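Local coordinates for 5-carboxymethyl-2-hydroxymuconate semialdehyde dehydrogenase (Thermus thermophilus, PDB 2D4E) that catalyses the NAD-dependent oxidation of 5-carboxymethyl-2-hydroxymuconate semialdehyde to the corresponding acid, as a member of the aldehyde dehydrogenase family, at the sodium ion site and the interface of chains A and B. Residues are numbered along the deposited sequence; one frame, centred on the assembly and turned at random. Chains: chain A/B, 5-carboxymethyl-2-hydroxymuconate semialdehyde dehydrogenase.

The C-alpha centres of contact 1 and contact 2 lie about 22 Å apart, and the two share no residue. They are nevertheless joined through short stretches of chain A. Helix 103-114 ends in contact 1, and helix 118-136, which begins a few residues later, brings A:Arg119 to contact 2. Likewise A:Glu343 and A:Val344 serve contact 2, while the carbonyl of A:Ile348 holds the water bound to the sodium ion of contact 1. Contact 1 joins segments within one subunit, whereas contact 2 receives the C-terminal tail of another in the deposited four-chain assembly, so firmness in the first may help to hold part of the surface that meets this tail.

Contact 1: the sodium ion site. Residues chain A 46-49, 112-114, 200-201, 203, 348. With NA (sodium ion), chain C.
Three separate stretches of chain A converge on this sodium ion, a monovalent cation site, and clasp it with main-chain carbonyls, a carboxylate oxygen, a serine hydroxyl and a water in a distorted six-coordinate shell. A:Asp113 grips twice: its main-chain O and its carboxylate OD1 each stand 2.3 Å from NA. The side chain can curl back in this way because CG is anti to the backbone N and beside the carbonyl carbon (chi1 -163°), which brings OD1 round to the same side as O. An aspartate suits the place, being short enough to chelate with its own carbonyl and probably carrying a negative charge that would offset the cation's. Its other oxygen, OD2, accepts a hydrogen bond of 3.2 Å from A:Phe203 N, arriving from above the carboxylate plane; this amide opens helix 203-214, whose N-terminal end would probably stabilise the negative charge and helps fix the carboxylate's rotation.

Strand 43-48 supplies consecutive residues. A:Leu47 gives its carbonyl O at 2.5 Å from NA, and A:Ser46 its hydroxyl OG at 2.7 Å, the small side chain anti to the backbone N (chi1 179°). From the loop before helix 203-214 comes A:Trp200 O, 2.6 Å from NA. Water 1 is bound too and is held by A:Ile348 O. The ion, possibly from the solutions used, probably serves structure, tying strand 43-48, the C-terminal end of helix 103-114 and the loop around A:Trp200 together.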
# COMPACT_ATOMS: atom_id res chain seq x y z
N SER A 46 -7.29 30.81 -35.92
CA SER A 46 -6.33 30.73 -34.85
C SER A 46 -5.11 31.51 -35.32
O SER A 46 -4.56 31.24 -36.39
CB SER A 46 -5.92 29.29 -34.56
OG SER A 46 -4.96 29.26 -33.52
N LEU A 47 -4.71 32.49 -34.52
CA LEU A 47 -3.57 33.34 -34.84
C LEU A 47 -2.21 32.74 -34.52
O LEU A 47 -2.08 31.82 -33.71
CB LEU A 47 -3.71 34.66 -34.08
CG LEU A 47 -4.68 35.74 -34.58
CD1 LEU A 47 -5.97 35.12 -35.09
CD2 LEU A 47 -4.94 36.71 -33.44
N ASP A 48 -1.19 33.29 -35.18
CA ASP A 48 0.20 32.93 -34.97
C ASP A 48 0.62 34.10 -34.08
O ASP A 48 0.82 35.21 -34.56
CB ASP A 48 0.97 32.97 -36.30
CG ASP A 48 2.48 32.87 -36.12
OD1 ASP A 48 3.18 32.71 -37.14
OD2 ASP A 48 2.97 32.95 -34.97
N PRO A 49 0.75 33.86 -32.77
CA PRO A 49 1.14 34.90 -31.81
C PRO A 49 2.39 35.72 -32.11
O PRO A 49 2.59 36.79 -31.53
CB PRO A 49 1.23 34.14 -30.48
CG PRO A 49 1.62 32.76 -30.91
CD PRO A 49 0.76 32.53 -32.13
N LEU A 112 4.18 27.63 -33.46
CA LEU A 112 3.46 28.62 -34.26
C LEU A 112 2.07 28.96 -33.73
O LEU A 112 1.66 30.11 -33.75
CB LEU A 112 3.34 28.13 -35.71
CG LEU A 112 4.65 28.07 -36.50
CD1 LEU A 112 4.38 27.47 -37.87
CD2 LEU A 112 5.25 29.46 -36.64
N ASP A 113 1.37 27.94 -33.25
CA ASP A 113 0.01 28.10 -32.73
C ASP A 113 -0.06 28.68 -31.32
O ASP A 113 -0.91 29.53 -31.05
CB ASP A 113 -0.69 26.73 -32.76
CG ASP A 113 -2.20 26.83 -32.65
OD1 ASP A 113 -2.75 27.93 -32.87
OD2 ASP A 113 -2.84 25.80 -32.35
N ALA A 114 0.82 28.26 -30.42
CA ALA A 114 0.79 28.73 -29.04
C ALA A 114 1.88 29.72 -28.66
O ALA A 114 1.82 30.34 -27.59
CB ALA A 114 0.81 27.53 -28.08
N TRP A 200 -7.74 28.97 -28.72
CA TRP A 200 -6.56 29.74 -29.10
C TRP A 200 -5.37 28.91 -29.58
O TRP A 200 -4.35 29.46 -30.00
CB TRP A 200 -6.11 30.64 -27.94
CG TRP A 200 -6.96 31.88 -27.75
CD1 TRP A 200 -7.89 32.38 -28.61
CD2 TRP A 200 -6.90 32.79 -26.64
NE1 TRP A 200 -8.41 33.55 -28.12
CE2 TRP A 200 -7.83 33.83 -26.91
CE3 TRP A 200 -6.16 32.84 -25.45
CZ2 TRP A 200 -8.03 34.90 -26.03
CZ3 TRP A 200 -6.37 33.91 -24.58
CH2 TRP A 200 -7.30 34.92 -24.88
N SER A 201 -5.48 27.58 -29.52
CA SER A 201 -4.40 26.71 -29.98
C SER A 201 -4.98 25.31 -30.23
O SER A 201 -4.61 24.34 -29.57
CB SER A 201 -3.28 26.65 -28.93
OG SER A 201 -3.78 26.23 -27.67
N PHE A 203 -4.75 23.42 -33.19
CA PHE A 203 -4.05 22.56 -34.14
C PHE A 203 -3.37 21.28 -33.68
O PHE A 203 -3.57 20.23 -34.30
CB PHE A 203 -3.08 23.41 -34.96
CG PHE A 203 -3.75 24.51 -35.73
CD1 PHE A 203 -3.31 25.82 -35.64
CD2 PHE A 203 -4.87 24.24 -36.52
CE1 PHE A 203 -3.98 26.85 -36.31
CE2 PHE A 203 -5.54 25.26 -37.20
CZ PHE A 203 -5.09 26.57 -37.10
N ILE A 348 0.11 34.24 -25.97
CA ILE A 348 -0.87 33.53 -26.80
C ILE A 348 -1.77 34.30 -27.76
O ILE A 348 -1.97 33.88 -28.90
CB ILE A 348 -1.78 32.63 -25.93
CG1 ILE A 348 -2.62 31.71 -26.82
CG2 ILE A 348 -2.70 33.48 -25.06
CD1 ILE A 348 -1.79 30.79 -27.71
NA NA C . -2.89 30.13 -32.10
O HOH W 1 -3.62 32.00 -30.65

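Contact 2: the interface of chains A and B. Residues chain A 3, 5, 119, 291, 294-295, 298-299, 332, 343-344; chain B 511-514.
In this aldehyde dehydrogenase family enzyme, the C-terminal tail of chain B lies beside helix 286-298 of chain A, an interface of the deposited four-chain assembly that has a two-fold twin and probably helps hold subunits together. B:Phe513 is its main plug, with 138 Å² hidden. From its CB, which touches A:Ile332 CD1 and A:Val294 CG1, the ring runs inward between unlike surfaces. A:Phe295 presents its edge to one face, its CD2 3.7 Å from B:Phe513 CD1 and the planes 85° apart; its CG is anti to the backbone N (chi1 178°). The opposite face rests on A:Glu343 CB. Further out, B:Phe513 CD2 stays near A:Ile332 CD1, B:Phe513 CE2 lies 3.4 Å from A:Glu343 O and beside A:Ser299 CA, and CZ at the tip nears the same carbonyl. On the CE1 side the poorly ordered A:Arg119 guanidinium points tip to tip at the ring. An alanine here removes the ring, and with it the edge-to-face contact with A:Phe295 and the packing on A:Glu343 CB, which would probably loosen the tail's seat.

A:Glu343, extended beyond CG, reaches past the ring: B:Gly514 N donates to A:Glu343 OE2 at 3.1 Å, from above the carboxylate plane. Glycine adopts a positive phi (70°) here with ease. Water 2 links B:Phe513 N, B:Pro511 O and A:Asp291 O. B:Pro511, compact and rigid, sets CB 3.6 Å from A:Phe295 CE2, while its CG lies over the ring face opposite A:Ser299 CB, toward the rim. B:Lys512, bent at chi2 and chi4, crosses A:Asp291 obliquely in a long salt bridge.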
# COMPACT_ATOMS: atom_id res chain seq x y z
N TYR A 3 14.64 20.25 -19.37
CA TYR A 3 14.86 21.34 -20.36
C TYR A 3 16.35 21.58 -20.60
O TYR A 3 17.02 22.22 -19.78
CB TYR A 3 14.19 22.63 -19.87
CG TYR A 3 12.73 22.48 -19.52
CD1 TYR A 3 12.32 22.20 -18.22
CD2 TYR A 3 11.75 22.62 -20.51
CE1 TYR A 3 10.97 22.05 -17.90
CE2 TYR A 3 10.39 22.47 -20.20
CZ TYR A 3 10.01 22.18 -18.90
OH TYR A 3 8.67 22.02 -18.60
N ASP A 5 19.97 22.96 -22.14
CA ASP A 5 20.49 24.31 -22.30
C ASP A 5 20.54 24.69 -23.77
O ASP A 5 20.57 25.87 -24.12
CB ASP A 5 21.90 24.43 -21.70
CG ASP A 5 21.92 24.23 -20.20
OD1 ASP A 5 21.16 24.93 -19.48
OD2 ASP A 5 22.71 23.38 -19.73
N ARG A 119 12.94 25.71 -27.49
CA ARG A 119 13.75 25.22 -26.38
C ARG A 119 12.88 24.70 -25.22
O ARG A 119 13.40 24.16 -24.24
CB ARG A 119 14.70 26.31 -25.89
CG ARG A 119 15.94 25.76 -25.21
CD ARG A 119 17.12 26.71 -25.35
NE ARG A 119 17.05 27.85 -24.43
CZ ARG A 119 17.16 27.76 -23.11
NH1 ARG A 119 17.34 26.58 -22.54
NH2 ARG A 119 17.09 28.85 -22.36
N ASP A 291 19.06 31.20 -10.54
CA ASP A 291 18.77 30.47 -11.76
C ASP A 291 17.37 29.87 -11.73
O ASP A 291 16.63 29.98 -12.70
CB ASP A 291 19.77 29.33 -11.96
CG ASP A 291 21.11 29.80 -12.49
OD1 ASP A 291 22.05 28.99 -12.52
OD2 ASP A 291 21.21 30.98 -12.89
N VAL A 294 14.52 32.71 -11.78
CA VAL A 294 14.42 33.36 -13.07
C VAL A 294 13.70 32.43 -14.04
O VAL A 294 12.78 32.84 -14.76
CB VAL A 294 15.81 33.72 -13.63
CG1 VAL A 294 15.72 34.12 -15.10
CG2 VAL A 294 16.41 34.86 -12.81
N PHE A 295 14.10 31.17 -14.06
CA PHE A 295 13.48 30.21 -14.95
C PHE A 295 12.02 29.90 -14.61
O PHE A 295 11.16 29.88 -15.49
CB PHE A 295 14.29 28.91 -14.98
CG PHE A 295 13.68 27.83 -15.84
CD1 PHE A 295 12.82 26.88 -15.30
CD2 PHE A 295 13.95 27.79 -17.21
CE1 PHE A 295 12.23 25.91 -16.10
CE2 PHE A 295 13.37 26.82 -18.03
CZ PHE A 295 12.50 25.88 -17.47
N PHE A 298 9.83 33.03 -15.76
CA PHE A 298 9.91 33.45 -17.15
C PHE A 298 9.81 32.37 -18.23
O PHE A 298 9.50 32.69 -19.39
CB PHE A 298 11.17 34.31 -17.34
CG PHE A 298 11.14 35.59 -16.54
CD1 PHE A 298 12.22 35.97 -15.76
CD2 PHE A 298 10.00 36.40 -16.54
CE1 PHE A 298 12.18 37.13 -14.98
CE2 PHE A 298 9.94 37.57 -15.77
CZ PHE A 298 11.03 37.94 -14.99
N SER A 299 10.06 31.12 -17.88
CA SER A 299 9.95 30.03 -18.85
C SER A 299 8.46 29.89 -19.19
O SER A 299 7.61 30.34 -18.41
CB SER A 299 10.47 28.71 -18.26
OG SER A 299 9.73 28.32 -17.12
N ILE A 332 17.16 38.49 -20.62
CA ILE A 332 16.38 37.41 -21.24
C ILE A 332 16.26 37.66 -22.75
O ILE A 332 15.96 38.77 -23.19
CB ILE A 332 14.94 37.35 -20.66
CG1 ILE A 332 14.99 36.95 -19.18
CG2 ILE A 332 14.09 36.37 -21.46
CD1 ILE A 332 15.47 35.56 -18.93
N GLU A 343 14.45 32.73 -25.58
CA GLU A 343 14.13 32.29 -24.23
C GLU A 343 12.67 32.63 -23.90
O GLU A 343 11.95 31.82 -23.31
CB GLU A 343 15.10 32.94 -23.24
CG GLU A 343 16.50 32.32 -23.33
CD GLU A 343 17.55 33.06 -22.55
OE1 GLU A 343 18.59 32.44 -22.23
OE2 GLU A 343 17.37 34.26 -22.25
N VAL A 344 12.24 33.82 -24.32
CA VAL A 344 10.86 34.25 -24.10
C VAL A 344 10.22 34.70 -25.42
O VAL A 344 10.74 35.58 -26.11
CB VAL A 344 10.78 35.40 -23.06
CG1 VAL A 344 9.44 36.11 -23.15
CG2 VAL A 344 10.98 34.83 -21.66
N PRO B 511 17.96 24.96 -15.87
CA PRO B 511 18.11 25.64 -17.16
C PRO B 511 18.51 27.09 -16.95
O PRO B 511 17.98 27.77 -16.07
CB PRO B 511 16.72 25.52 -17.78
CG PRO B 511 16.19 24.26 -17.18
CD PRO B 511 16.61 24.38 -15.74
N LYS B 512 19.45 27.57 -17.76
CA LYS B 512 19.91 28.95 -17.64
C LYS B 512 19.14 29.90 -18.55
O LYS B 512 19.08 29.71 -19.77
CB LYS B 512 21.41 29.03 -17.96
CG LYS B 512 22.27 28.07 -17.15
CD LYS B 512 22.03 28.23 -15.66
CE LYS B 512 22.87 27.24 -14.86
NZ LYS B 512 24.33 27.45 -15.10
N PHE B 513 18.54 30.92 -17.94
CA PHE B 513 17.78 31.93 -18.65
C PHE B 513 18.41 33.28 -18.35
O PHE B 513 18.72 33.58 -17.20
CB PHE B 513 16.32 31.93 -18.17
CG PHE B 513 15.36 31.25 -19.11
CD1 PHE B 513 15.66 30.01 -19.67
CD2 PHE B 513 14.13 31.85 -19.42
CE1 PHE B 513 14.75 29.37 -20.52
CE2 PHE B 513 13.22 31.21 -20.27
CZ PHE B 513 13.53 29.97 -20.82
N GLY B 514 18.60 34.09 -19.39
CA GLY B 514 19.19 35.40 -19.20
C GLY B 514 20.65 35.40 -18.80
O GLY B 514 21.10 36.28 -18.07
O HOH W 2 17.76 30.46 -15.06